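Polyketide synthase/nonribosomal peptide synthetase hybrid RzxB (Pseudomonas fluorescens, PDB 5IL6) probably removes water from beta-hydroxyacyl intermediates during rhizoxin assembly, through the double-hotdog dehydratase domain of a trans-AT polyketide synthase. Local coordinates at residues G35-S38 with V39-E42; V151-V154 with E155-Y158; Q159-A162 with A163-I166; I166-A170 with G171-L175; L207-A210 with M211-V214. All coordinates share one frame; numbering follows the deposited sequence.

Contact 1. Residues G35-S38 with V39-E42; sequences GDES and VLAE
Glu-37 and Leu-40 run alongside one another, with OE1 of Glu-37 3.5 Å from CD1 of Leu-40. The Glu-37 chain is bent at its second torsion (chi2 88°). This brings the carboxylate back over the loop before the helix. There OE1 takes the N-H of Gly-35 at 2.9 Å on its syn lone pair, while OE2 is bonded to the N of Ser-34. Two backbone amides therefore hold the carboxylate in place. The carbonyl of Glu-37 is gripped twice as well. The N of Ala-41 approaches its O at 2.7 Å, nearly in line with the C=O bond, and the N of Leu-40 comes from above the carbonyl plane at 2.9 Å. CB of Ala-41 rests 3.5 Å from the O of Gly-35. Gly-35 has a positive phi of 98°, where a side chain would collide with the preceding carbonyl. At the far end Glu-42 extends beyond CG alongside Ser-38, its OE1 3.2 Å from CB of Ser-38. Its other oxygen, OE2, bonds to the N of Gly-171. Glu-37 stands at the N-cap position of the short helix 38-41, in the N-terminal hotdog half of the double-hotdog dehydratase fold.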
# COMPACT_ATOMS: atom_id res chain seq x y z
N GLY A 35 8.34 -15.21 -6.40
CA GLY A 35 7.17 -15.67 -5.70
C GLY A 35 7.41 -16.03 -4.25
O GLY A 35 6.44 -16.14 -3.48
N ASP A 36 8.67 -16.23 -3.85
CA ASP A 36 9.02 -16.48 -2.46
C ASP A 36 9.11 -15.22 -1.62
O ASP A 36 9.20 -15.31 -0.40
CB ASP A 36 10.35 -17.24 -2.38
CG ASP A 36 10.31 -18.57 -3.09
OD1 ASP A 36 9.23 -19.20 -3.12
OD2 ASP A 36 11.36 -19.00 -3.62
N GLU A 37 9.11 -14.04 -2.25
CA GLU A 37 9.21 -12.79 -1.50
C GLU A 37 7.98 -12.59 -0.63
O GLU A 37 6.87 -12.99 -0.98
CB GLU A 37 9.39 -11.61 -2.45
CG GLU A 37 10.65 -11.70 -3.31
CD GLU A 37 10.42 -12.46 -4.61
OE1 GLU A 37 9.33 -13.04 -4.78
OE2 GLU A 37 11.34 -12.48 -5.46
N SER A 38 8.20 -11.95 0.53
CA SER A 38 7.13 -11.81 1.51
C SER A 38 5.94 -11.06 0.94
O SER A 38 4.78 -11.39 1.24
CB SER A 38 7.66 -11.10 2.76
OG SER A 38 8.76 -11.80 3.32
N VAL A 39 6.19 -10.04 0.11
CA VAL A 39 5.10 -9.26 -0.46
C VAL A 39 4.19 -10.10 -1.35
O VAL A 39 3.07 -9.69 -1.66
CB VAL A 39 5.65 -8.05 -1.26
CG1 VAL A 39 6.28 -7.04 -0.31
CG2 VAL A 39 6.65 -8.51 -2.32
N LEU A 40 4.65 -11.28 -1.77
CA LEU A 40 3.84 -12.22 -2.52
C LEU A 40 3.43 -13.42 -1.68
O LEU A 40 2.24 -13.68 -1.50
CB LEU A 40 4.60 -12.69 -3.77
CG LEU A 40 4.76 -11.65 -4.88
CD1 LEU A 40 6.15 -11.74 -5.48
CD2 LEU A 40 3.70 -11.85 -5.94
N ALA A 41 4.42 -14.15 -1.14
CA ALA A 41 4.15 -15.42 -0.48
C ALA A 41 3.31 -15.25 0.78
O ALA A 41 2.55 -16.16 1.15
CB ALA A 41 5.46 -16.12 -0.14
N GLU A 42 3.44 -14.12 1.47
CA GLU A 42 2.70 -13.88 2.70
C GLU A 42 1.42 -13.10 2.47
O GLU A 42 0.81 -12.63 3.43
CB GLU A 42 3.60 -13.16 3.71
CG GLU A 42 4.85 -13.95 4.07
CD GLU A 42 5.59 -13.37 5.25
OE1 GLU A 42 5.93 -12.17 5.20
OE2 GLU A 42 5.83 -14.11 6.23

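Contact 2. Residues V151-V154 with E155-Y158; sequences VVDV and EACY
Val-154 lays its CG1 obliquely against the Tyr-158 ring, 3.4 Å from CE2. The two side chains run side by side, one helical turn apart. CG1 stands opposite the backbone N of its own residue (chi1 160°), which turns it toward the ring. Along the main chain the N of Tyr-158 bonds to the O of Val-154 at 3.0 Å, in the carbonyl plane. The Tyr-158 hydroxyl is bonded to OE1 of Gln-212 and the N of Leu-175. A phenylalanine here would probably keep the packing on Val-154 but leave those two groups without their shared partner. Asp-153 holds the N-cap position. Its OD1 meets the N of Glu-155 at 3.1 Å in a weak capping bond, and its O accepts from the N of Cys-157 at 3.2 Å. Glu-155 crosses Asp-153 at a slant, the two carboxylate planes 63° apart. Its chain bends at chi2 and carries OE1 to a salt bridge with Arg-173. Behind the cap, CG1 of Val-152 touches SG of Cys-157 at 3.7 Å, and both side chains pack on Leu-178 of strand 175-181. This is an aspartate-capped helix start, where the chain passes from strand 150-152 into helix 154-164.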
# COMPACT_ATOMS: atom_id res chain seq x y z
N VAL A 151 -12.30 -2.19 22.22
CA VAL A 151 -11.16 -3.00 21.81
C VAL A 151 -11.65 -4.00 20.77
O VAL A 151 -12.58 -4.76 21.02
CB VAL A 151 -10.52 -3.71 23.01
CG1 VAL A 151 -9.44 -4.70 22.54
CG2 VAL A 151 -9.92 -2.70 23.97
N VAL A 152 -11.02 -3.99 19.60
CA VAL A 152 -11.40 -4.87 18.50
C VAL A 152 -10.49 -6.08 18.53
O VAL A 152 -9.27 -5.95 18.68
CB VAL A 152 -11.33 -4.14 17.15
CG1 VAL A 152 -11.70 -5.08 16.01
CG2 VAL A 152 -12.25 -2.93 17.15
N ASP A 153 -11.08 -7.26 18.39
CA ASP A 153 -10.32 -8.51 18.38
C ASP A 153 -9.58 -8.62 17.05
O ASP A 153 -10.20 -8.78 16.00
CB ASP A 153 -11.25 -9.69 18.60
CG ASP A 153 -10.52 -11.02 18.60
OD1 ASP A 153 -9.27 -11.02 18.59
OD2 ASP A 153 -11.19 -12.07 18.61
N VAL A 154 -8.25 -8.53 17.10
CA VAL A 154 -7.45 -8.57 15.88
C VAL A 154 -7.65 -9.90 15.16
O VAL A 154 -7.76 -9.95 13.93
CB VAL A 154 -5.97 -8.31 16.19
CG1 VAL A 154 -5.06 -8.82 15.07
CG2 VAL A 154 -5.74 -6.83 16.43
N GLU A 155 -7.71 -11.00 15.91
CA GLU A 155 -7.91 -12.30 15.29
C GLU A 155 -9.28 -12.39 14.62
O GLU A 155 -9.42 -13.07 13.60
CB GLU A 155 -7.74 -13.41 16.32
CG GLU A 155 -6.32 -13.55 16.84
CD GLU A 155 -5.33 -13.89 15.74
OE1 GLU A 155 -5.74 -14.53 14.74
OE2 GLU A 155 -4.14 -13.51 15.86
N ALA A 156 -10.29 -11.71 15.17
CA ALA A 156 -11.58 -11.64 14.50
C ALA A 156 -11.45 -10.93 13.16
O ALA A 156 -12.13 -11.28 12.19
CB ALA A 156 -12.60 -10.93 15.39
N CYS A 157 -10.58 -9.92 13.08
CA CYS A 157 -10.35 -9.23 11.81
C CYS A 157 -9.68 -10.15 10.80
O CYS A 157 -10.10 -10.23 9.64
CB CYS A 157 -9.51 -7.97 12.04
SG CYS A 157 -10.36 -6.68 12.99
N TYR A 158 -8.64 -10.87 11.22
CA TYR A 158 -7.97 -11.78 10.30
C TYR A 158 -8.87 -12.95 9.92
O TYR A 158 -8.79 -13.45 8.79
CB TYR A 158 -6.66 -12.29 10.90
CG TYR A 158 -5.57 -11.24 10.87
CD1 TYR A 158 -5.14 -10.70 9.66
CD2 TYR A 158 -4.97 -10.79 12.04
CE1 TYR A 158 -4.15 -9.74 9.62
CE2 TYR A 158 -3.97 -9.82 12.01
CZ TYR A 158 -3.56 -9.30 10.79
OH TYR A 158 -2.58 -8.34 10.73

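Contact 3. Residues Q159-A162 with A163-I166; sequences QRFA and AMGI
Met-164 sets its sulfur beside the Phe-161 ring in a Met-aromatic contact. SD lies 5.4 Å from the centroid of that ring, well off the ring normal, and 4.1 Å from its CD1 atom. The two side chains point the same way. The first torsion of Met-164 (chi1 67°) places CG between its own backbone N and carbonyl carbon. CG thereby comes close to the main chain, 3.0 Å from the O of Phe-161. CD1 of Ile-166 also approaches the ring obliquely, 4.2 Å from CD1 of Phe-161.

The main chain here forms a Schellman motif that ends the helix. The N of Ile-166 reaches back to the O of Phe-161 at 2.9 Å in a nearly straight bond (164°). The N of Gly-165 bonds to the O of Ala-162 at 3.1 Å, from above the carbonyl plane. Gly-165 has a phi of 115°, which would press a side chain against the preceding carbonyl. CA of Ala-162 adds a CA-H...O contact of 3.2 Å to the O of Ile-166.

The turn joins helix 154-164 to strand 166-168, which pairs with strand 43-45. The Phe-161 ring reaches the C-terminal end of helix 204-212, meeting the O of Gln-212, and also packs on Met-215. Met-164 and Ile-166 lie on Pro-226 and Leu-228 of a nearby loop.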
# COMPACT_ATOMS: atom_id res chain seq x y z
N GLN A 159 -9.74 -13.39 10.83
CA GLN A 159 -10.70 -14.44 10.48
C GLN A 159 -11.69 -13.95 9.43
O GLN A 159 -12.13 -14.72 8.57
CB GLN A 159 -11.44 -14.92 11.73
CG GLN A 159 -12.96 -14.98 11.58
CD GLN A 159 -13.64 -15.71 12.73
OE1 GLN A 159 -14.34 -16.69 12.51
NE2 GLN A 159 -13.44 -15.22 13.94
N ARG A 160 -12.06 -12.66 9.49
CA ARG A 160 -12.95 -12.12 8.47
C ARG A 160 -12.24 -12.01 7.13
O ARG A 160 -12.82 -12.36 6.09
CB ARG A 160 -13.49 -10.75 8.91
CG ARG A 160 -14.64 -10.23 8.05
CD ARG A 160 -15.83 -11.18 8.06
NE ARG A 160 -16.26 -11.51 9.41
CZ ARG A 160 -17.21 -10.86 10.09
NH1 ARG A 160 -17.86 -9.84 9.54
NH2 ARG A 160 -17.52 -11.25 11.32
N PHE A 161 -11.00 -11.52 7.12
CA PHE A 161 -10.21 -11.53 5.89
C PHE A 161 -10.10 -12.94 5.33
O PHE A 161 -10.26 -13.16 4.12
CB PHE A 161 -8.82 -10.96 6.14
CG PHE A 161 -8.77 -9.46 6.19
CD1 PHE A 161 -9.16 -8.70 5.10
CD2 PHE A 161 -8.31 -8.81 7.33
CE1 PHE A 161 -9.11 -7.32 5.15
CE2 PHE A 161 -8.26 -7.43 7.38
CZ PHE A 161 -8.66 -6.68 6.28
N ALA A 162 -9.83 -13.91 6.19
CA ALA A 162 -9.68 -15.29 5.74
C ALA A 162 -11.00 -15.81 5.17
O ALA A 162 -11.00 -16.57 4.19
CB ALA A 162 -9.20 -16.18 6.89
N ALA A 163 -12.12 -15.42 5.77
CA ALA A 163 -13.42 -15.86 5.27
C ALA A 163 -13.71 -15.31 3.88
O ALA A 163 -14.45 -15.94 3.11
CB ALA A 163 -14.53 -15.44 6.24
N MET A 164 -13.15 -14.15 3.53
CA MET A 164 -13.35 -13.60 2.19
C MET A 164 -12.30 -14.09 1.20
O MET A 164 -12.43 -13.82 0.00
CB MET A 164 -13.38 -12.07 2.22
CG MET A 164 -12.08 -11.37 2.58
SD MET A 164 -12.21 -9.56 2.46
CE MET A 164 -13.72 -9.24 3.36
N GLY A 165 -11.28 -14.80 1.66
CA GLY A 165 -10.28 -15.39 0.79
C GLY A 165 -8.87 -14.84 0.91
O GLY A 165 -8.03 -15.17 0.06
N ILE A 166 -8.58 -14.03 1.92
CA ILE A 166 -7.27 -13.40 2.07
C ILE A 166 -6.59 -13.98 3.30
O ILE A 166 -7.12 -13.88 4.41
CB ILE A 166 -7.38 -11.87 2.18
CG1 ILE A 166 -8.11 -11.30 0.96
CG2 ILE A 166 -6.00 -11.25 2.32
CD1 ILE A 166 -8.47 -9.83 1.09

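Contact 4. Residues I166-A170 with G171-L175; sequences IEYGA and GHRRL
This is a local turn contact in the double-hotdog fold, where the chain leaves strand 166-168 through a short 3-10 segment and heads for strand 175-181. The stretch probably corresponds to the G-Y-x-Y-G-P-x-F motif of polyketide synthase dehydratases. Tyr-168 and Gly-169 keep its second tyrosine and glycine, but Ile-166, Ala-170 and His-172 replace its first tyrosine, proline and phenylalanine. The N of His-172 closes the turn, bonded to the O of Gly-169 at 2.9 Å. The O of Ala-170 has several donors. The N of Arg-173 comes from above its carbonyl plane, while NE of Arg-174 bonds in that plane at 3.0 Å, with a weak bond from NH2 at 3.3 Å. Bends at chi2 (-74°) and chi3 (79°) fold the Arg-174 chain back over the turn. Its NH1 bonds to the O of Ala-190. A leucine in its place would probably cost the Ala-170 carbonyl its side-chain donors and untie the turn from the end of strand 184-190.

The Tyr-168 and His-172 side chains are set almost perpendicular, CD1 of the tyrosine 4.0 Å from CB of the histidine. CG of Arg-173 lies 3.4 Å from CB of Tyr-168. The NH2 of Arg-173 makes a salt bridge to OE1 of Glu-155. A water accepts from the N of Tyr-168 at 2.8 Å and, weakly, from NH1 of Arg-173 at 3.0 Å, lying in the guanidinium plane.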
# COMPACT_ATOMS: atom_id res chain seq x y z
N ILE A 166 -8.58 -14.03 1.92
CA ILE A 166 -7.27 -13.40 2.07
C ILE A 166 -6.59 -13.98 3.30
O ILE A 166 -7.12 -13.88 4.41
CB ILE A 166 -7.38 -11.87 2.18
CG1 ILE A 166 -8.11 -11.30 0.96
CG2 ILE A 166 -6.00 -11.25 2.32
CD1 ILE A 166 -8.47 -9.83 1.09
N GLU A 167 -5.42 -14.59 3.10
CA GLU A 167 -4.64 -15.19 4.17
C GLU A 167 -3.25 -14.58 4.19
O GLU A 167 -2.61 -14.44 3.14
CB GLU A 167 -4.56 -16.71 3.99
CG GLU A 167 -5.92 -17.38 3.93
CD GLU A 167 -6.05 -18.53 4.91
OE1 GLU A 167 -6.25 -19.68 4.45
OE2 GLU A 167 -5.95 -18.29 6.13
N TYR A 168 -2.78 -14.20 5.37
CA TYR A 168 -1.51 -13.52 5.54
C TYR A 168 -0.51 -14.40 6.27
O TYR A 168 -0.86 -15.08 7.24
CB TYR A 168 -1.68 -12.21 6.32
CG TYR A 168 -2.62 -11.21 5.70
CD1 TYR A 168 -2.21 -10.40 4.65
CD2 TYR A 168 -3.92 -11.07 6.17
CE1 TYR A 168 -3.07 -9.48 4.09
CE2 TYR A 168 -4.78 -10.16 5.62
CZ TYR A 168 -4.36 -9.36 4.58
OH TYR A 168 -5.22 -8.45 4.03
N GLY A 169 0.73 -14.40 5.79
CA GLY A 169 1.82 -14.97 6.56
C GLY A 169 2.23 -14.04 7.68
O GLY A 169 1.82 -12.88 7.76
N ALA A 170 3.08 -14.56 8.57
CA ALA A 170 3.44 -13.81 9.77
C ALA A 170 4.00 -12.44 9.42
O ALA A 170 3.70 -11.45 10.09
CB ALA A 170 4.45 -14.60 10.60
N GLY A 171 4.80 -12.36 8.35
CA GLY A 171 5.41 -11.09 7.99
C GLY A 171 4.42 -10.02 7.57
O GLY A 171 4.77 -8.84 7.56
N HIS A 172 3.20 -10.42 7.20
CA HIS A 172 2.15 -9.46 6.85
C HIS A 172 0.97 -9.50 7.82
O HIS A 172 -0.06 -8.89 7.54
CB HIS A 172 1.67 -9.70 5.41
CG HIS A 172 2.57 -9.10 4.38
ND1 HIS A 172 2.16 -8.07 3.55
CD2 HIS A 172 3.85 -9.37 4.03
CE1 HIS A 172 3.15 -7.73 2.75
NE2 HIS A 172 4.19 -8.51 3.01
N ARG A 173 1.09 -10.22 8.93
CA ARG A 173 0.10 -10.17 10.00
C ARG A 173 0.57 -9.23 11.10
O ARG A 173 0.81 -9.62 12.24
CB ARG A 173 -0.16 -11.57 10.56
CG ARG A 173 -0.98 -12.47 9.66
CD ARG A 173 -1.07 -13.86 10.24
NE ARG A 173 -1.77 -13.88 11.52
CZ ARG A 173 -3.06 -14.18 11.68
NH1 ARG A 173 -3.82 -14.52 10.65
NH2 ARG A 173 -3.58 -14.16 12.90
N ARG A 174 0.69 -7.95 10.74
CA ARG A 174 1.36 -6.97 11.58
C ARG A 174 0.40 -6.12 12.39
O ARG A 174 0.83 -5.17 13.05
CB ARG A 174 2.25 -6.08 10.71
CG ARG A 174 3.21 -6.85 9.83
CD ARG A 174 4.37 -7.45 10.60
NE ARG A 174 4.03 -8.68 11.31
CZ ARG A 174 4.30 -8.92 12.59
NH1 ARG A 174 4.91 -8.01 13.35
NH2 ARG A 174 3.96 -10.09 13.13
N LEU A 175 -0.90 -6.42 12.35
CA LEU A 175 -1.85 -5.75 13.23
C LEU A 175 -1.63 -6.24 14.66
O LEU A 175 -1.87 -7.41 14.96
CB LEU A 175 -3.28 -6.01 12.79
CG LEU A 175 -3.84 -5.21 11.61
CD1 LEU A 175 -5.30 -5.59 11.37
CD2 LEU A 175 -3.72 -3.70 11.83
O HOH W 1 -4.31 -14.71 7.68

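Contact 5. Residues L207-A210 with M211-V214; sequences LDAA and MQGV
Asp-208 and Gln-212 make the polar side-chain bond of this helix, one turn apart. NE2 of Gln-212 gives a hydrogen to OD2 of Asp-208 at 2.8 Å, arriving from above the carboxylate plane. The carboxylate and amide planes stand 85° apart. CG of Asp-208 lies opposite its own backbone N (chi1 -178°), and the Gln-212 chain is extended beyond CG, which lets the two ends meet. NE2 also bonds to the O of His-172, and OE1 is bonded to the Tyr-158 hydroxyl. OD2 also makes a weak bond with ND1 of His-172.

Apolar packing is on another side of the helix. CE of Met-211 reaches CG of Leu-207 at 4.0 Å, and both side chains lie on Ile-57 of helix 53-67 and Leu-278 of strand 274-284.

Backbone bonds run from the N of Met-211 to the O of Leu-207 at 3.2 Å and from the N of Gln-212 to the O of Asp-208 at 2.8 Å. Further on, the N of Gly-213 turns to the O of Ala-210 at 3.2 Å.

The spacing of Asp-208 and Gln-212 matches the D-x-x-x-Q signature of dehydratase active sites. The buried amide has partners at both ends, which fixes its rotation and is consistent with Gln-212 positioning the aspartate.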
# COMPACT_ATOMS: atom_id res chain seq x y z
N LEU A 207 2.63 -0.68 5.32
CA LEU A 207 1.58 -0.03 4.55
C LEU A 207 0.40 -0.97 4.34
O LEU A 207 -0.76 -0.55 4.39
CB LEU A 207 2.13 0.47 3.21
CG LEU A 207 1.13 1.21 2.32
CD1 LEU A 207 0.52 2.40 3.06
CD2 LEU A 207 1.79 1.68 1.03
N ASP A 208 0.68 -2.25 4.10
CA ASP A 208 -0.39 -3.23 3.97
C ASP A 208 -1.14 -3.40 5.29
O ASP A 208 -2.37 -3.44 5.31
CB ASP A 208 0.18 -4.57 3.48
CG ASP A 208 -0.89 -5.62 3.27
OD1 ASP A 208 -1.79 -5.41 2.43
OD2 ASP A 208 -0.81 -6.68 3.93
N ALA A 209 -0.40 -3.49 6.40
CA ALA A 209 -1.05 -3.62 7.71
C ALA A 209 -1.91 -2.41 8.02
O ALA A 209 -2.99 -2.54 8.61
CB ALA A 209 0.01 -3.82 8.79
N ALA A 210 -1.45 -1.21 7.64
CA ALA A 210 -2.28 -0.02 7.81
C ALA A 210 -3.61 -0.19 7.09
O ALA A 210 -4.67 0.15 7.63
CB ALA A 210 -1.54 1.21 7.29
N MET A 211 -3.58 -0.74 5.87
CA MET A 211 -4.82 -0.97 5.13
C MET A 211 -5.66 -2.07 5.76
O MET A 211 -6.89 -1.99 5.77
CB MET A 211 -4.49 -1.33 3.68
CG MET A 211 -3.82 -0.21 2.90
SD MET A 211 -3.62 -0.63 1.16
CE MET A 211 -2.41 0.58 0.66
N GLN A 212 -5.01 -3.12 6.29
CA GLN A 212 -5.75 -4.17 6.98
C GLN A 212 -6.60 -3.60 8.10
O GLN A 212 -7.66 -4.15 8.42
CB GLN A 212 -4.78 -5.21 7.55
CG GLN A 212 -3.98 -5.97 6.51
CD GLN A 212 -2.91 -6.83 7.15
OE1 GLN A 212 -2.88 -6.99 8.37
NE2 GLN A 212 -2.00 -7.36 6.34
N GLY A 213 -6.15 -2.50 8.71
CA GLY A 213 -6.84 -1.94 9.87
C GLY A 213 -8.26 -1.50 9.60
O GLY A 213 -9.05 -1.39 10.54
N VAL A 214 -8.61 -1.25 8.33
CA VAL A 214 -9.96 -0.79 8.03
C VAL A 214 -10.99 -1.82 8.47
O VAL A 214 -12.15 -1.47 8.73
CB VAL A 214 -10.12 -0.48 6.52
CG1 VAL A 214 -9.04 0.50 6.05
CG2 VAL A 214 -10.10 -1.76 5.69

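Contact 5 is the buried one, deep in the chain. Contacts 1, 2 and 3 are partly buried, and contact 4 is nearer the surface. Contacts 2 and 3 hold the two ends of helix 154-164, one with an aspartate cap and the other with a glycine turn and apolar packing. Contact 3 passes directly into contact 4 through Ile-166. Contact 4 touches all the others. It meets contact 1 through Glu-42, contact 2 through a salt bridge, and contact 5 through His-172. Contact 1 alone lies in the first hotdog half; the other four lie in the second. Charged groups serve backbone amides, carbonyls and salt bridges in contacts 1, 2 and 4, whereas contact 5 pairs a buried carboxylate with an amide.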